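Local coordinates for protein lysyl oxidase (PDB 1W7C) that probably oxidises primary amines, peptidyl lysine among them, to aldehydes with a topaquinone cofactor and a copper ion in each subunit, at residues Val131-Arg136 and Phe387-Phe392; Gly208-Phe213 and Glu227-Asn232; Arg330-Leu335 and Val496-Gly501. All coordinates share one frame; numbering follows the deposited sequence.

In the fold
Three buried contacts sample well-separated parts of one subunit. Interaction 1 ties the loop before helix 136-150 to the turn between strands 380-388 and 391-405. Interaction 2, a local hairpin of strands 209-214 and 224-230, falls within that span and belongs to a different, five-stranded antiparallel sheet. Interaction 3 joins strands 329-344 and 488-498 of the copper amine oxidase enzyme domain; its segments alternate along the chain with those of interaction 1. The centre of interaction 1 is about 30 Å from that of interaction 2. Interactions 2 and 3 have centres about 50 Å apart. Interaction 1 thus fastens an earlier part of the chain onto the catalytic domain, whereas interaction 3 lies within that domain and supplies three ligands of a calcium ion.

Interaction 1. Residues Val131-Arg136 and Phe387-Phe392; sequences VGHLDR and FEYDEF
Tyr389 OH is gripped from two directions: the backbone N of Arg136 donates to it at 3.3 Å, with a bent N-H...O angle of 140°, and water 1 lies 2.8 Å from OH in the ring plane. Water 1 also hydrogen-bonds His133 NE2 in the imidazole plane. Asp135 CB presses on the phenol edge, 3.1 Å from Tyr389 OH, while the carboxylate of Asp135 turns to Tyr54 and caps the helix starting at Arg136 through Lys138 N. Over one ring face runs the Arg136 chain, extended from CG to NE; its CD sits 3.8 Å from the Tyr389 ring centroid, a CH-pi contact 15° off the normal. The guanidinium lies 19° from the ring plane, with Tyr389 CD2 beneath it, 3.4 Å from Arg136 CZ. Water 2 accepts from Arg136 NH1 at 2.9 Å and lies within hydrogen-bonding distance of Glu391 OE1 and Glu388 O. An alanine in place of Tyr389 would probably leave Arg136 N without its acceptor, water 1 without its phenol partner and the arginine chain without its aromatic floor. One phenol thus couples a helix start to a type I' turn, its hydroxyl hydrogen-bonded and one face covered by aliphatic and guanidinium parts of Arg136.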
loop_
_atom_site.group_PDB
_atom_site.type_symbol
_atom_site.label_atom_id
_atom_site.label_comp_id
_atom_site.label_asym_id
_atom_site.label_seq_id
_atom_site.Cartn_x
_atom_site.Cartn_y
_atom_site.Cartn_z
ATOM N N VAL A 131 -32.721 24.583 1.466
ATOM C CA VAL A 131 -31.643 23.596 1.601
ATOM C C VAL A 131 -31.627 22.662 0.377
ATOM O O VAL A 131 -31.144 21.535 0.420
ATOM C CB VAL A 131 -31.748 22.792 2.925
ATOM C CG1 VAL A 131 -31.521 23.679 4.121
ATOM C CG2 VAL A 131 -33.060 22.045 3.047
ATOM N N GLY A 132 -32.125 23.172 -0.728
ATOM C CA GLY A 132 -32.342 22.397 -1.916
ATOM C C GLY A 132 -31.050 21.995 -2.636
ATOM O O GLY A 132 -29.937 22.412 -2.290
ATOM N N HIS A 133 -31.204 21.151 -3.638
ATOM C CA HIS A 133 -30.100 20.772 -4.507
ATOM C C HIS A 133 -29.644 21.982 -5.307
ATOM O O HIS A 133 -30.468 22.781 -5.810
ATOM C CB HIS A 133 -30.549 19.668 -5.452
ATOM C CG HIS A 133 -29.457 19.133 -6.313
ATOM N ND1 HIS A 133 -28.328 18.550 -5.799
ATOM C CD2 HIS A 133 -29.296 19.147 -7.654
ATOM C CE1 HIS A 133 -27.532 18.193 -6.794
ATOM N NE2 HIS A 133 -28.078 18.585 -7.925
ATOM N N LEU A 134 -28.337 22.115 -5.456
ATOM C CA LEU A 134 -27.760 23.120 -6.335
ATOM C C LEU A 134 -27.898 22.633 -7.768
ATOM O O LEU A 134 -26.975 22.062 -8.351
ATOM C CB LEU A 134 -26.294 23.363 -5.969
ATOM C CG LEU A 134 -25.566 24.444 -6.775
ATOM C CD1 LEU A 134 -26.267 25.805 -6.681
ATOM C CD2 LEU A 134 -24.105 24.560 -6.316
ATOM N N ASP A 135 -29.098 22.831 -8.292
ATOM C CA ASP A 135 -29.473 22.296 -9.568
ATOM C C ASP A 135 -29.229 23.333 -10.659
ATOM O O ASP A 135 -28.746 24.433 -10.390
ATOM C CB ASP A 135 -30.906 21.725 -9.583
ATOM C CG ASP A 135 -31.977 22.755 -9.517
ATOM O OD1 ASP A 135 -33.153 22.307 -9.648
ATOM O OD2 ASP A 135 -31.771 23.973 -9.260
ATOM N N ARG A 136 -29.562 22.987 -11.889
ATOM C CA ARG A 136 -29.270 23.862 -13.033
ATOM C C ARG A 136 -29.968 25.210 -12.857
ATOM O O ARG A 136 -29.420 26.249 -13.211
ATOM C CB ARG A 136 -29.699 23.228 -14.342
ATOM C CG ARG A 136 -28.791 22.121 -14.763
ATOM C CD ARG A 136 -29.075 21.560 -16.121
ATOM N NE ARG A 136 -28.101 20.515 -16.413
ATOM C CZ ARG A 136 -28.199 19.649 -17.401
ATOM N NH1 ARG A 136 -29.213 19.703 -18.255
ATOM N NH2 ARG A 136 -27.245 18.737 -17.557
ATOM N N PHE A 387 -29.870 9.445 -16.215
ATOM C CA PHE A 387 -30.897 10.396 -16.654
ATOM C C PHE A 387 -30.834 11.651 -15.808
ATOM O O PHE A 387 -30.862 11.573 -14.579
ATOM C CB PHE A 387 -32.312 9.784 -16.565
ATOM C CG PHE A 387 -33.399 10.761 -16.925
ATOM C CD1 PHE A 387 -34.004 11.540 -15.967
ATOM C CD2 PHE A 387 -33.739 10.949 -18.254
ATOM C CE1 PHE A 387 -34.979 12.463 -16.326
ATOM C CE2 PHE A 387 -34.707 11.851 -18.618
ATOM C CZ PHE A 387 -35.319 12.615 -17.654
ATOM N N GLU A 388 -30.731 12.805 -16.439
ATOM C CA GLU A 388 -30.828 14.077 -15.686
ATOM C C GLU A 388 -31.505 15.123 -16.546
ATOM O O GLU A 388 -31.176 15.271 -17.709
ATOM C CB GLU A 388 -29.467 14.613 -15.259
ATOM C CG GLU A 388 -28.621 13.630 -14.490
ATOM C CD GLU A 388 -27.420 14.288 -13.858
ATOM O OE1 GLU A 388 -27.568 14.879 -12.729
ATOM O OE2 GLU A 388 -26.319 14.184 -14.465
ATOM N N TYR A 389 -32.438 15.863 -15.957
ATOM C CA TYR A 389 -32.984 17.080 -16.573
ATOM C C TYR A 389 -33.369 16.840 -18.021
ATOM O O TYR A 389 -32.835 17.480 -18.957
ATOM C CB TYR A 389 -31.967 18.207 -16.548
ATOM C CG TYR A 389 -31.399 18.586 -15.215
ATOM C CD1 TYR A 389 -32.136 19.339 -14.302
ATOM C CD2 TYR A 389 -30.092 18.265 -14.893
ATOM C CE1 TYR A 389 -31.584 19.722 -13.093
ATOM C CE2 TYR A 389 -29.536 18.635 -13.698
ATOM C CZ TYR A 389 -30.276 19.359 -12.797
ATOM O OH TYR A 389 -29.695 19.729 -11.618
ATOM N N ASP A 390 -34.269 15.899 -18.199
ATOM C CA ASP A 390 -34.933 15.655 -19.476
ATOM C C ASP A 390 -34.119 14.858 -20.510
ATOM O O ASP A 390 -34.627 14.595 -21.583
ATOM C CB ASP A 390 -35.429 16.975 -20.102
ATOM C CG ASP A 390 -36.486 17.691 -19.240
ATOM O OD1 ASP A 390 -36.642 18.934 -19.410
ATOM O OD2 ASP A 390 -37.214 17.097 -18.397
ATOM N N GLU A 391 -32.881 14.452 -20.189
ATOM C CA GLU A 391 -32.044 13.734 -21.130
ATOM C C GLU A 391 -31.478 12.419 -20.567
ATOM O O GLU A 391 -31.051 12.340 -19.413
ATOM C CB GLU A 391 -30.926 14.643 -21.636
ATOM C CG GLU A 391 -31.464 15.853 -22.405
ATOM C CD GLU A 391 -30.371 16.799 -22.833
ATOM O OE1 GLU A 391 -29.739 17.397 -21.941
ATOM O OE2 GLU A 391 -30.153 16.940 -24.055
ATOM N N PHE A 392 -31.574 11.371 -21.386
ATOM C CA PHE A 392 -30.927 10.100 -21.132
ATOM C C PHE A 392 -29.521 10.160 -21.698
ATOM O O PHE A 392 -29.338 10.476 -22.864
ATOM C CB PHE A 392 -31.767 8.985 -21.771
ATOM C CG PHE A 392 -31.267 7.573 -21.508
ATOM C CD1 PHE A 392 -30.345 6.968 -22.359
ATOM C CD2 PHE A 392 -31.767 6.836 -20.447
ATOM C CE1 PHE A 392 -29.918 5.643 -22.143
ATOM C CE2 PHE A 392 -31.342 5.532 -20.212
ATOM C CZ PHE A 392 -30.423 4.928 -21.070
HETATM O O HOH W 1 -27.345 18.688 -10.606
HETATM O O HOH W 2 -29.661 17.033 -19.385
#

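Interaction 2. Residues Gly208-Phe213 and Glu227-Asn232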
loop_
_atom_site.group_PDB
_atom_site.type_symbol
_atom_site.label_atom_id
_atom_site.label_comp_id
_atom_site.label_asym_id
_atom_site.label_seq_id
_atom_site.Cartn_x
_atom_site.Cartn_y
_atom_site.Cartn_z
ATOM N N GLY A 208 -7.910 36.160 -4.493
ATOM C CA GLY A 208 -8.018 36.721 -3.152
ATOM C C GLY A 208 -9.088 37.779 -3.015
ATOM O O GLY A 208 -9.153 38.467 -1.992
ATOM N N PHE A 209 -9.952 37.912 -4.029
ATOM C CA PHE A 209 -11.127 38.774 -3.890
ATOM C C PHE A 209 -12.324 37.919 -3.505
ATOM O O PHE A 209 -12.649 36.972 -4.206
ATOM C CB PHE A 209 -11.422 39.512 -5.186
ATOM C CG PHE A 209 -12.543 40.482 -5.054
ATOM C CD1 PHE A 209 -12.316 41.718 -4.520
ATOM C CD2 PHE A 209 -13.844 40.118 -5.364
ATOM C CE1 PHE A 209 -13.338 42.601 -4.360
ATOM C CE2 PHE A 209 -14.890 41.011 -5.185
ATOM C CZ PHE A 209 -14.629 42.247 -4.681
ATOM N N PHE A 210 -12.969 38.243 -2.396
ATOM C CA PHE A 210 -14.071 37.449 -1.858
ATOM C C PHE A 210 -15.330 38.297 -1.671
ATOM O O PHE A 210 -15.282 39.524 -1.605
ATOM C CB PHE A 210 -13.672 36.846 -0.503
ATOM C CG PHE A 210 -12.363 36.082 -0.545
ATOM C CD1 PHE A 210 -11.194 36.669 -0.098
ATOM C CD2 PHE A 210 -12.292 34.814 -1.131
ATOM C CE1 PHE A 210 -9.992 35.991 -0.187
ATOM C CE2 PHE A 210 -11.094 34.124 -1.186
ATOM C CZ PHE A 210 -9.948 34.710 -0.743
ATOM N N PHE A 211 -16.451 37.615 -1.536
ATOM C CA PHE A 211 -17.715 38.250 -1.294
ATOM C C PHE A 211 -18.677 37.302 -0.592
ATOM O O PHE A 211 -18.443 36.099 -0.510
ATOM C CB PHE A 211 -18.327 38.794 -2.603
ATOM C CG PHE A 211 -18.334 37.805 -3.720
ATOM C CD1 PHE A 211 -19.392 36.920 -3.883
ATOM C CD2 PHE A 211 -17.293 37.768 -4.637
ATOM C CE1 PHE A 211 -19.379 35.977 -4.915
ATOM C CE2 PHE A 211 -17.274 36.843 -5.656
ATOM C CZ PHE A 211 -18.325 35.956 -5.815
ATOM N N LYS A 212 -19.756 37.883 -0.094
ATOM C CA LYS A 212 -20.779 37.175 0.660
ATOM C C LYS A 212 -22.115 37.753 0.277
ATOM O O LYS A 212 -22.274 38.969 0.235
ATOM C CB LYS A 212 -20.569 37.320 2.163
ATOM C CG LYS A 212 -21.523 36.478 3.018
ATOM C CD LYS A 212 -21.447 36.874 4.487
ATOM C CE LYS A 212 -22.370 36.043 5.342
ATOM N NZ LYS A 212 -22.412 36.460 6.773
ATOM N N PHE A 213 -23.081 36.884 0.009
ATOM C CA PHE A 213 -24.420 37.313 -0.378
ATOM C C PHE A 213 -25.508 36.525 0.329
ATOM O O PHE A 213 -25.291 35.428 0.812
ATOM C CB PHE A 213 -24.610 37.297 -1.905
ATOM C CG PHE A 213 -24.410 35.947 -2.554
ATOM C CD1 PHE A 213 -25.495 35.162 -2.879
ATOM C CD2 PHE A 213 -23.127 35.478 -2.881
ATOM C CE1 PHE A 213 -25.317 33.947 -3.521
ATOM C CE2 PHE A 213 -22.946 34.249 -3.514
ATOM C CZ PHE A 213 -24.038 33.487 -3.828
ATOM N N GLU A 227 -21.292 41.524 1.708
ATOM C CA GLU A 227 -19.912 41.896 1.953
ATOM C C GLU A 227 -19.035 41.678 0.750
ATOM O O GLU A 227 -19.256 40.741 -0.028
ATOM C CB GLU A 227 -19.323 41.066 3.109
ATOM C CG GLU A 227 -20.049 41.209 4.420
ATOM C CD GLU A 227 -19.552 40.254 5.491
ATOM O OE1 GLU A 227 -19.925 40.445 6.678
ATOM O OE2 GLU A 227 -18.787 39.316 5.154
ATOM N N TYR A 228 -18.041 42.561 0.616
ATOM C CA TYR A 228 -16.832 42.295 -0.159
ATOM C C TYR A 228 -15.683 42.168 0.815
ATOM O O TYR A 228 -15.580 42.957 1.746
ATOM C CB TYR A 228 -16.573 43.428 -1.162
ATOM C CG TYR A 228 -17.633 43.489 -2.224
ATOM C CD1 TYR A 228 -18.574 44.517 -2.263
ATOM C CD2 TYR A 228 -17.734 42.459 -3.154
ATOM C CE1 TYR A 228 -19.559 44.530 -3.240
ATOM C CE2 TYR A 228 -18.712 42.456 -4.112
ATOM C CZ TYR A 228 -19.623 43.487 -4.160
ATOM O OH TYR A 228 -20.582 43.453 -5.149
ATOM N N ILE A 229 -14.821 41.180 0.611
ATOM C CA ILE A 229 -13.743 40.897 1.545
ATOM C C ILE A 229 -12.450 40.829 0.755
ATOM O O ILE A 229 -12.354 40.082 -0.213
ATOM C CB ILE A 229 -14.006 39.578 2.291
ATOM C CG1 ILE A 229 -15.301 39.658 3.104
ATOM C CG2 ILE A 229 -12.801 39.192 3.151
ATOM C CD1 ILE A 229 -15.870 38.322 3.478
ATOM N N TYR A 230 -11.459 41.610 1.185
ATOM C CA TYR A 230 -10.184 41.700 0.491
ATOM C C TYR A 230 -9.117 42.062 1.498
ATOM O O TYR A 230 -9.312 42.954 2.321
ATOM C CB TYR A 230 -10.252 42.723 -0.650
ATOM C CG TYR A 230 -8.935 42.880 -1.386
ATOM C CD1 TYR A 230 -8.557 41.988 -2.385
ATOM C CD2 TYR A 230 -8.060 43.908 -1.061
ATOM C CE1 TYR A 230 -7.365 42.128 -3.044
ATOM C CE2 TYR A 230 -6.860 44.062 -1.721
ATOM C CZ TYR A 230 -6.515 43.173 -2.704
ATOM O OH TYR A 230 -5.327 43.313 -3.362
ATOM N N ASN A 231 -7.994 41.341 1.462
ATOM C CA ASN A 231 -6.907 41.543 2.424
ATOM C C ASN A 231 -7.433 41.528 3.865
ATOM O O ASN A 231 -7.054 42.349 4.683
ATOM C CB ASN A 231 -6.137 42.836 2.110
ATOM C CG ASN A 231 -4.875 42.991 2.940
ATOM O OD1 ASN A 231 -4.238 42.000 3.342
ATOM N ND2 ASN A 231 -4.484 44.254 3.189
ATOM N N ASN A 232 -8.337 40.583 4.131
ATOM C CA ASN A 232 -8.930 40.350 5.451
ATOM C C ASN A 232 -9.741 41.513 6.036
ATOM O O ASN A 232 -9.996 41.539 7.227
ATOM C CB ASN A 232 -7.851 39.891 6.448
ATOM C CG ASN A 232 -7.351 38.504 6.146
ATOM O OD1 ASN A 232 -8.149 37.548 6.159
ATOM N ND2 ASN A 232 -6.051 38.368 5.843
HETATM O O HOH W 3 -7.121 39.180 -0.427
HETATM O O HOH W 4 -22.481 39.321 6.984
#
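Phe210 and Ile229 face each other as a hydrogen-bonded antiparallel pair: Phe210 N reaches Ile229 O at 2.9 Å, and Ile229 N returns to Phe210 O at 2.8 Å with a nearly straight N-H...O angle of 173°. That second donor stands 50° out of the carbonyl plane. The tight side holds Phe209, Phe211 and Tyr228. The tip of the Phe209 ring meets Tyr228, CZ 3.5 Å from Tyr228 CD2, the planes inclined at 34°. Phe211 CB meets the same Tyr228 CD2 at 3.8 Å. Helix 153-163 covers this face through Met155, which touches both Phe209 and Tyr228, and Leu146 of helix 136-150 packs on Phe211. On the other face the contact is looser and partly exposed at the Lys212 and Glu227 end. These two run side by side, pointing the same way, with Lys212 CD 3.7 Å from Glu227 OE2. Their charged ends do not meet; water 4 bridges them, accepting from Lys212 NZ at 2.9 Å and donating to Glu227 OE1. Trp521 of the second subunit packs on Glu227 and Ile229. This is an antiparallel beta hairpin, strands 209-214 and 224-230, the third and fourth in order across a five-stranded sheet.

Interaction 3. Residues Arg330-Leu335 and Val496-Gly501. With CA (calcium ion), chain D.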
loop_
_atom_site.group_PDB
_atom_site.type_symbol
_atom_site.label_atom_id
_atom_site.label_comp_id
_atom_site.label_asym_id
_atom_site.label_seq_id
_atom_site.Cartn_x
_atom_site.Cartn_y
_atom_site.Cartn_z
ATOM N N ARG A 330 -21.471 -16.640 -1.829
ATOM C CA ARG A 330 -21.485 -15.201 -1.678
ATOM C C ARG A 330 -20.652 -14.808 -0.461
ATOM O O ARG A 330 -20.863 -15.330 0.621
ATOM C CB ARG A 330 -22.909 -14.704 -1.448
ATOM C CG ARG A 330 -23.025 -13.229 -1.295
ATOM C CD ARG A 330 -24.445 -12.734 -0.990
ATOM N NE ARG A 330 -25.324 -13.236 -2.044
ATOM C CZ ARG A 330 -26.191 -14.248 -1.957
ATOM N NH1 ARG A 330 -26.515 -14.789 -0.798
ATOM N NH2 ARG A 330 -26.780 -14.667 -3.065
ATOM N N ILE A 331 -19.734 -13.883 -0.668
ATOM C CA ILE A 331 -19.028 -13.225 0.427
ATOM C C ILE A 331 -19.494 -11.797 0.694
ATOM O O ILE A 331 -19.394 -11.343 1.820
ATOM C CB ILE A 331 -17.507 -13.284 0.257
ATOM C CG1 ILE A 331 -17.022 -12.575 -0.996
ATOM C CG2 ILE A 331 -16.993 -14.727 0.329
ATOM C CD1 ILE A 331 -15.575 -12.213 -0.960
ATOM N N VAL A 332 -19.991 -11.111 -0.338
ATOM C CA VAL A 332 -20.432 -9.712 -0.162
ATOM C C VAL A 332 -21.737 -9.532 -0.964
ATOM O O VAL A 332 -21.761 -9.737 -2.171
ATOM C CB VAL A 332 -19.367 -8.701 -0.693
ATOM C CG1 VAL A 332 -19.929 -7.267 -0.663
ATOM C CG2 VAL A 332 -18.072 -8.808 0.059
ATOM N N TYR A 333 -22.791 -9.122 -0.264
ATOM C CA TYR A 333 -24.054 -8.842 -0.918
ATOM C C TYR A 333 -23.980 -7.566 -1.766
ATOM O O TYR A 333 -24.400 -7.558 -2.917
ATOM C CB TYR A 333 -25.219 -8.782 0.087
ATOM C CG TYR A 333 -26.495 -8.312 -0.625
ATOM C CD1 TYR A 333 -27.165 -9.155 -1.488
ATOM C CD2 TYR A 333 -26.987 -7.020 -0.455
ATOM C CE1 TYR A 333 -28.270 -8.709 -2.205
ATOM C CE2 TYR A 333 -28.083 -6.562 -1.147
ATOM C CZ TYR A 333 -28.725 -7.424 -2.027
ATOM O OH TYR A 333 -29.789 -6.987 -2.756
ATOM N N GLU A 334 -23.430 -6.512 -1.157
ATOM C CA GLU A 334 -23.307 -5.195 -1.779
ATOM C C GLU A 334 -21.981 -4.587 -1.393
ATOM O O GLU A 334 -21.653 -4.569 -0.206
ATOM C CB GLU A 334 -24.434 -4.279 -1.274
ATOM C CG GLU A 334 -24.349 -2.854 -1.817
ATOM C CD GLU A 334 -25.437 -1.905 -1.354
ATOM O OE1 GLU A 334 -25.358 -0.730 -1.764
ATOM O OE2 GLU A 334 -26.359 -2.316 -0.590
ATOM N N LEU A 335 -21.273 -4.085 -2.406
ATOM C CA LEU A 335 -20.077 -3.267 -2.182
ATOM C C LEU A 335 -20.320 -1.985 -2.961
ATOM O O LEU A 335 -20.409 -2.031 -4.186
ATOM C CB LEU A 335 -18.813 -4.003 -2.672
ATOM C CG LEU A 335 -17.522 -3.176 -2.677
ATOM C CD1 LEU A 335 -17.169 -2.703 -1.279
ATOM C CD2 LEU A 335 -16.391 -3.991 -3.239
ATOM N N VAL A 496 -19.760 -1.881 2.792
ATOM C CA VAL A 496 -19.189 -3.196 2.575
ATOM C C VAL A 496 -20.077 -4.190 3.317
ATOM O O VAL A 496 -19.885 -4.477 4.512
ATOM C CB VAL A 496 -17.718 -3.260 3.100
ATOM C CG1 VAL A 496 -17.091 -4.598 2.788
ATOM C CG2 VAL A 496 -16.850 -2.141 2.522
ATOM N N ASP A 497 -21.076 -4.703 2.621
ATOM C CA ASP A 497 -22.037 -5.607 3.227
ATOM C C ASP A 497 -21.540 -7.035 3.030
ATOM O O ASP A 497 -22.044 -7.826 2.234
ATOM C CB ASP A 497 -23.427 -5.370 2.657
ATOM C CG ASP A 497 -24.468 -6.234 3.269
ATOM O OD1 ASP A 497 -24.189 -6.890 4.331
ATOM O OD2 ASP A 497 -25.616 -6.273 2.749
ATOM N N LEU A 498 -20.547 -7.372 3.841
ATOM C CA LEU A 498 -20.011 -8.728 3.945
ATOM C C LEU A 498 -21.119 -9.606 4.513
ATOM O O LEU A 498 -21.752 -9.215 5.496
ATOM C CB LEU A 498 -18.770 -8.751 4.884
ATOM C CG LEU A 498 -17.457 -8.388 4.178
ATOM C CD1 LEU A 498 -16.481 -7.761 5.194
ATOM C CD2 LEU A 498 -16.840 -9.592 3.530
ATOM N N ASP A 499 -21.256 -10.803 3.972
ATOM C CA ASP A 499 -22.161 -11.833 4.474
ATOM C C ASP A 499 -21.304 -13.120 4.495
ATOM O O ASP A 499 -21.287 -13.896 3.524
ATOM C CB ASP A 499 -23.358 -12.057 3.536
ATOM C CG ASP A 499 -24.440 -11.010 3.634
ATOM O OD1 ASP A 499 -24.446 -10.141 4.536
ATOM O OD2 ASP A 499 -25.362 -11.059 2.743
ATOM N N VAL A 500 -20.505 -13.275 5.529
ATOM C CA VAL A 500 -19.543 -14.363 5.571
ATOM C C VAL A 500 -20.197 -15.639 6.067
ATOM O O VAL A 500 -20.638 -15.716 7.206
ATOM C CB VAL A 500 -18.334 -13.996 6.470
ATOM C CG1 VAL A 500 -17.314 -15.098 6.410
ATOM C CG2 VAL A 500 -17.741 -12.690 6.010
ATOM N N GLY A 501 -20.279 -16.631 5.199
ATOM C CA GLY A 501 -20.945 -17.864 5.568
ATOM C C GLY A 501 -22.362 -17.599 6.017
ATOM O O GLY A 501 -22.752 -18.031 7.122
HETATM CA CA CA D . -23.921 -8.453 5.965
HETATM O O HOH W 5 -25.875 -13.734 1.943
HETATM O O HOH W 6 -19.746 -16.965 2.421
HETATM O O HOH W 7 -26.880 -4.027 1.611
HETATM O O HOH W 8 -23.544 -10.079 7.722
#
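Val332 pairs with Leu498 in antiparallel, non-hydrogen-bonded register; hydrogen bonds from Asp499 N to Ile331 O, Tyr333 N to Asp497 O and Asp497 N to Glu334 O, each 2.9 Å, join the backbones, while Ile331 and Val332 form a classic beta bulge against Ile324. Leu498 CD2 meets Val332 CG2 at 3.8 Å, and farther along Leu335 lies beside Val496, both pointing the same way. Asp497 and Asp499 both turn a carboxylate oxygen to a calcium ion: Asp497 OD1 and Asp499 OD1 each bind it at 2.3 Å, Leu498 O at 2.4 Å, and water 8, Asp643 OD1 and Ile644 O complete six ligands. The OD2 atoms lie against Tyr333: Asp499 OD2 is 3.5 Å from Tyr333 CB, and Asp497 OD2 approaches the ring at its edge, 3.6 Å from Tyr333 CD2. Lys65 makes salt bridges to both OD2 atoms. Water 5 links Arg330 NH1 to Asp499 OD2, and Arg330 also forms salt bridges with Asp323 through NE and Asp73 through NH1. The ion and Lys65 probably offset much of the negative charge of the carboxylates, and holding both oxygens of Asp497 and Asp499 would limit their rotation.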